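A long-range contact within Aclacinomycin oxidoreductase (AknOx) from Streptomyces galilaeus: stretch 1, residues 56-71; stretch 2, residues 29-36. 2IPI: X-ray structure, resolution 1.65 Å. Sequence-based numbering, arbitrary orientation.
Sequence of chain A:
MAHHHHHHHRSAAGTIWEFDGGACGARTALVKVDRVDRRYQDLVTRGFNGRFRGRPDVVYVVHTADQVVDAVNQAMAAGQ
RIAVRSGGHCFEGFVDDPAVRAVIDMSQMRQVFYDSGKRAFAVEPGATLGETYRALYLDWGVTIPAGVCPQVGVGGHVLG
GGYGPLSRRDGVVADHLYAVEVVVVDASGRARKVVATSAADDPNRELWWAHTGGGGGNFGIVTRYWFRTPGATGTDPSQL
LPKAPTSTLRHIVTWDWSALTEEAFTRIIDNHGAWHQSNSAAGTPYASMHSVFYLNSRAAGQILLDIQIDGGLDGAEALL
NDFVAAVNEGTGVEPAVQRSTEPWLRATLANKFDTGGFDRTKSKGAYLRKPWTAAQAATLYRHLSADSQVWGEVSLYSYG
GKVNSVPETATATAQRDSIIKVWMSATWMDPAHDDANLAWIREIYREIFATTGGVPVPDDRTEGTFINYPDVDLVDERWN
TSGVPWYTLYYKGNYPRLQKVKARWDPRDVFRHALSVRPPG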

# COMPACT_ATOMS: atom_id res chain seq x y z
N PRO A 56 12.81 20.01 9.78
CA PRO A 56 11.83 21.08 9.96
C PRO A 56 12.18 21.93 11.18
O PRO A 56 12.96 21.53 12.05
CB PRO A 56 10.52 20.32 10.19
CG PRO A 56 10.95 19.03 10.82
CD PRO A 56 12.33 18.73 10.33
N ASP A 57 11.63 23.13 11.29
CA ASP A 57 11.86 23.91 12.49
C ASP A 57 11.27 23.22 13.73
O ASP A 57 11.78 23.38 14.83
CB ASP A 57 11.24 25.30 12.40
CG ASP A 57 11.62 26.11 11.17
OD1 ASP A 57 10.86 27.05 10.86
OD2 ASP A 57 12.63 25.80 10.51
N VAL A 58 10.18 22.49 13.54
CA VAL A 58 9.43 21.98 14.69
C VAL A 58 8.71 20.68 14.36
O VAL A 58 8.33 20.45 13.21
CB VAL A 58 8.39 23.02 15.16
CG1 VAL A 58 7.25 23.18 14.16
CG2 VAL A 58 7.82 22.63 16.52
N VAL A 59 8.51 19.82 15.36
CA VAL A 59 7.58 18.71 15.23
C VAL A 59 6.50 18.78 16.32
O VAL A 59 6.82 18.85 17.50
CB VAL A 59 8.25 17.32 15.31
CG1 VAL A 59 7.28 16.29 14.77
CG2 VAL A 59 9.58 17.30 14.59
N TYR A 60 5.22 18.76 15.96
CA TYR A 60 4.14 18.82 16.93
C TYR A 60 3.64 17.40 17.21
O TYR A 60 3.23 16.70 16.28
CB TYR A 60 2.91 19.62 16.49
CG TYR A 60 3.12 21.11 16.37
CD1 TYR A 60 3.07 21.96 17.46
CD2 TYR A 60 3.38 21.65 15.11
CE1 TYR A 60 3.26 23.33 17.32
CE2 TYR A 60 3.57 23.01 14.97
CZ TYR A 60 3.51 23.84 16.07
OH TYR A 60 3.71 25.19 15.84
N VAL A 61 3.68 17.04 18.48
CA VAL A 61 3.18 15.71 18.86
C VAL A 61 1.78 15.84 19.46
O VAL A 61 1.68 16.22 20.64
CB VAL A 61 4.18 15.02 19.79
CG1 VAL A 61 3.69 13.64 20.16
CG2 VAL A 61 5.54 14.94 19.09
N VAL A 62 0.80 15.53 18.63
CA VAL A 62 -0.63 15.66 18.85
C VAL A 62 -1.27 14.45 19.56
O VAL A 62 -0.83 13.30 19.42
CB VAL A 62 -1.41 15.85 17.53
CG1 VAL A 62 -1.14 17.20 16.89
CG2 VAL A 62 -1.09 14.74 16.54
N HIS A 63 -2.33 14.75 20.30
CA HIS A 63 -3.07 13.75 21.09
C HIS A 63 -4.57 13.88 20.84
O HIS A 63 -5.36 13.00 21.24
CB HIS A 63 -2.77 13.91 22.58
CG HIS A 63 -1.30 13.98 22.88
ND1 HIS A 63 -0.57 15.15 22.86
CD2 HIS A 63 -0.43 13.01 23.21
CE1 HIS A 63 0.69 14.90 23.16
NE2 HIS A 63 0.80 13.60 23.39
N THR A 64 -5.04 14.97 20.22
CA THR A 64 -6.47 15.05 19.88
C THR A 64 -6.67 15.90 18.62
O THR A 64 -5.81 16.70 18.26
CB THR A 64 -7.40 15.65 20.96
OG1 THR A 64 -6.99 17.02 21.17
CG2 THR A 64 -7.29 14.98 22.32
N ALA A 65 -7.83 15.73 17.99
CA ALA A 65 -8.17 16.45 16.77
C ALA A 65 -8.08 17.95 17.03
O ALA A 65 -7.57 18.72 16.20
CB ALA A 65 -9.54 16.05 16.28
N ASP A 66 -8.55 18.36 18.20
CA ASP A 66 -8.50 19.78 18.55
C ASP A 66 -7.05 20.24 18.60
O ASP A 66 -6.72 21.37 18.27
CB ASP A 66 -9.19 20.09 19.88
CG ASP A 66 -10.62 19.61 19.97
OD1 ASP A 66 -11.32 19.55 18.93
OD2 ASP A 66 -11.07 19.29 21.09
N GLN A 67 -6.18 19.31 19.03
CA GLN A 67 -4.74 19.63 19.07
C GLN A 67 -4.25 19.75 17.63
O GLN A 67 -3.40 20.56 17.27
CB GLN A 67 -3.95 18.59 19.87
CG GLN A 67 -4.41 18.49 21.32
CD GLN A 67 -3.55 17.64 22.22
OE1 GLN A 67 -2.42 17.28 21.89
NE2 GLN A 67 -4.12 17.32 23.39
N VAL A 68 -4.84 18.92 16.76
CA VAL A 68 -4.40 18.98 15.37
C VAL A 68 -4.79 20.33 14.78
O VAL A 68 -3.98 20.95 14.07
CB VAL A 68 -4.94 17.84 14.51
CG1 VAL A 68 -4.37 17.96 13.10
CG2 VAL A 68 -4.60 16.46 15.06
N VAL A 69 -6.01 20.79 15.10
CA VAL A 69 -6.43 22.12 14.63
C VAL A 69 -5.44 23.18 15.06
O VAL A 69 -5.01 24.03 14.26
CB VAL A 69 -7.84 22.47 15.12
CG1 VAL A 69 -8.13 23.96 14.96
CG2 VAL A 69 -8.87 21.64 14.36
N ASP A 70 -5.02 23.16 16.32
CA ASP A 70 -4.11 24.13 16.89
C ASP A 70 -2.77 24.10 16.16
O ASP A 70 -2.26 25.15 15.77
CB ASP A 70 -4.01 23.83 18.37
CG ASP A 70 -2.86 24.37 19.16
OD1 ASP A 70 -2.15 25.24 18.62
OD2 ASP A 70 -2.67 23.91 20.31
N ALA A 71 -2.22 22.91 15.98
CA ALA A 71 -0.93 22.75 15.34
C ALA A 71 -0.91 23.31 13.92
O ALA A 71 0.05 24.00 13.59
CB ALA A 71 -0.53 21.28 15.30
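Stretch 2 29-36: ALVKVDRV

Stretch 2 lies along stretch 1 as an antiparallel strand partner: strand 32-34 runs against strand 58-61, their axes 4.7 Å apart at closest approach and their N-to-C directions 159° apart. Val59 faces Asp34, Tyr60 faces Val33 and Val61 faces Lys32, with CA-CA distances of 5.0, 4.7 and 4.9 Å. The strand of stretch 2 keeps extended phi/psi values throughout, -107/141 at Lys32, -123/118 at Val33 and -108/102 at Asp34.

Two closed pairs of backbone hydrogen bonds hold the ladder. At one, Val59 N donates to Asp34 O (3.0 Å) and Asp34 N returns the bond to Val59 O (2.9 Å); at the other, Val61 N donates to Lys32 O (2.9 Å) and Lys32 N to Val61 O (3.2 Å). All four residues thus have both peptide N and O satisfied across the contact. Between these pairs Tyr60 and Val33 form the non-hydrogen-bonded bridge. Two of these carbonyls also receive CA-H...O contacts, from Tyr60 CA to Lys32 O at 3.3 Å and from Val58 CA to Asp34 O at 3.4 Å.

Side chains alternate across the sheet. Val59, Val61, Lys32 and Asp34 share one face, where CB of Val59 lies 4.2 Å from CB of Asp34 and CB of Val61 3.9 Å from CB of Lys32. Tyr60 and Val33 take the other face; Tyr60 CE1 packs obliquely against Val33 CG2 at 3.4 Å, while Val33 CG1 meets Val58 CG2 at 3.3 Å. Tyr60 OH is satisfied elsewhere in the structure.

Ahead of its strand, stretch 2 passes by His63 and the first helical turns of stretch 1. Gln67 bridges the two stretches here: its NE2 donates to Ala29 O (2.8 Å, nearly linear at 169°), while its OE1 accepts from both His63 N and His63 ND1, each at 3.0 Å. His63 ND1 is therefore committed within stretch 1, and although it lies 3.1 Å from Ala29 O and 3.3 Å from Leu30 O, the angles are too poor for hydrogen bonds. The same holds for Val31 N, 3.2 Å from Gln67 OE1. Ala29 CB instead sits over the His63 ring, 4.0 Å from its centroid and 10° off the normal, a CH-pi contact. Gln67 N, at the helix start, is capped by Thr64 OG1 at 3.2 Å. Val31 CG1 rests 3.5 Å from Gln67 CG and 3.4 Å from Asp70 OD2.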

# COMPACT_ATOMS: atom_id res chain seq x y z
N ALA A 29 -2.88 14.01 27.11
CA ALA A 29 -1.79 14.99 27.24
C ALA A 29 -1.98 16.16 26.27
O ALA A 29 -2.46 15.98 25.16
CB ALA A 29 -0.46 14.29 27.05
N LEU A 30 -1.58 17.36 26.69
CA LEU A 30 -1.68 18.58 25.90
C LEU A 30 -0.72 18.55 24.71
O LEU A 30 0.19 17.75 24.70
CB LEU A 30 -1.38 19.80 26.78
N VAL A 31 -0.95 19.43 23.72
CA VAL A 31 -0.05 19.38 22.57
C VAL A 31 1.41 19.58 22.99
O VAL A 31 1.71 20.35 23.89
CB VAL A 31 -0.40 20.41 21.48
CG1 VAL A 31 -1.82 20.89 21.68
CG2 VAL A 31 0.59 21.58 21.45
N LYS A 32 2.28 18.82 22.33
CA LYS A 32 3.72 18.93 22.52
C LYS A 32 4.39 19.59 21.32
O LYS A 32 3.98 19.33 20.19
CB LYS A 32 4.31 17.53 22.76
CG LYS A 32 3.98 16.98 24.13
N VAL A 33 5.38 20.43 21.57
CA VAL A 33 6.13 21.14 20.55
C VAL A 33 7.62 20.86 20.67
O VAL A 33 8.24 21.18 21.67
CB VAL A 33 5.92 22.67 20.61
CG1 VAL A 33 6.78 23.37 19.56
CG2 VAL A 33 4.45 23.00 20.44
N ASP A 34 8.20 20.27 19.64
CA ASP A 34 9.58 19.82 19.63
C ASP A 34 10.51 20.67 18.75
O ASP A 34 10.45 20.43 17.55
CB ASP A 34 9.57 18.39 19.10
CG ASP A 34 10.32 17.40 19.96
OD1 ASP A 34 9.66 16.50 20.51
OD2 ASP A 34 11.55 17.51 20.06
N ARG A 35 11.31 21.57 19.31
CA ARG A 35 12.06 22.52 18.48
C ARG A 35 13.59 22.45 18.47
O ARG A 35 14.11 22.33 17.34
CB ARG A 35 11.60 23.95 18.81
CG ARG A 35 12.23 24.51 20.09
CD ARG A 35 12.05 26.02 20.11
NE ARG A 35 11.51 26.59 21.32
CZ ARG A 35 11.35 26.14 22.55
NH1 ARG A 35 11.69 24.92 22.94
NH2 ARG A 35 10.83 26.97 23.46
N VAL A 36 14.35 22.51 19.56
CA VAL A 36 15.78 22.14 19.55
C VAL A 36 16.06 21.24 20.77
O VAL A 36 17.16 21.07 21.29
CB VAL A 36 16.78 23.30 19.56
CG1 VAL A 36 16.27 24.44 18.67
CG2 VAL A 36 17.07 23.81 20.96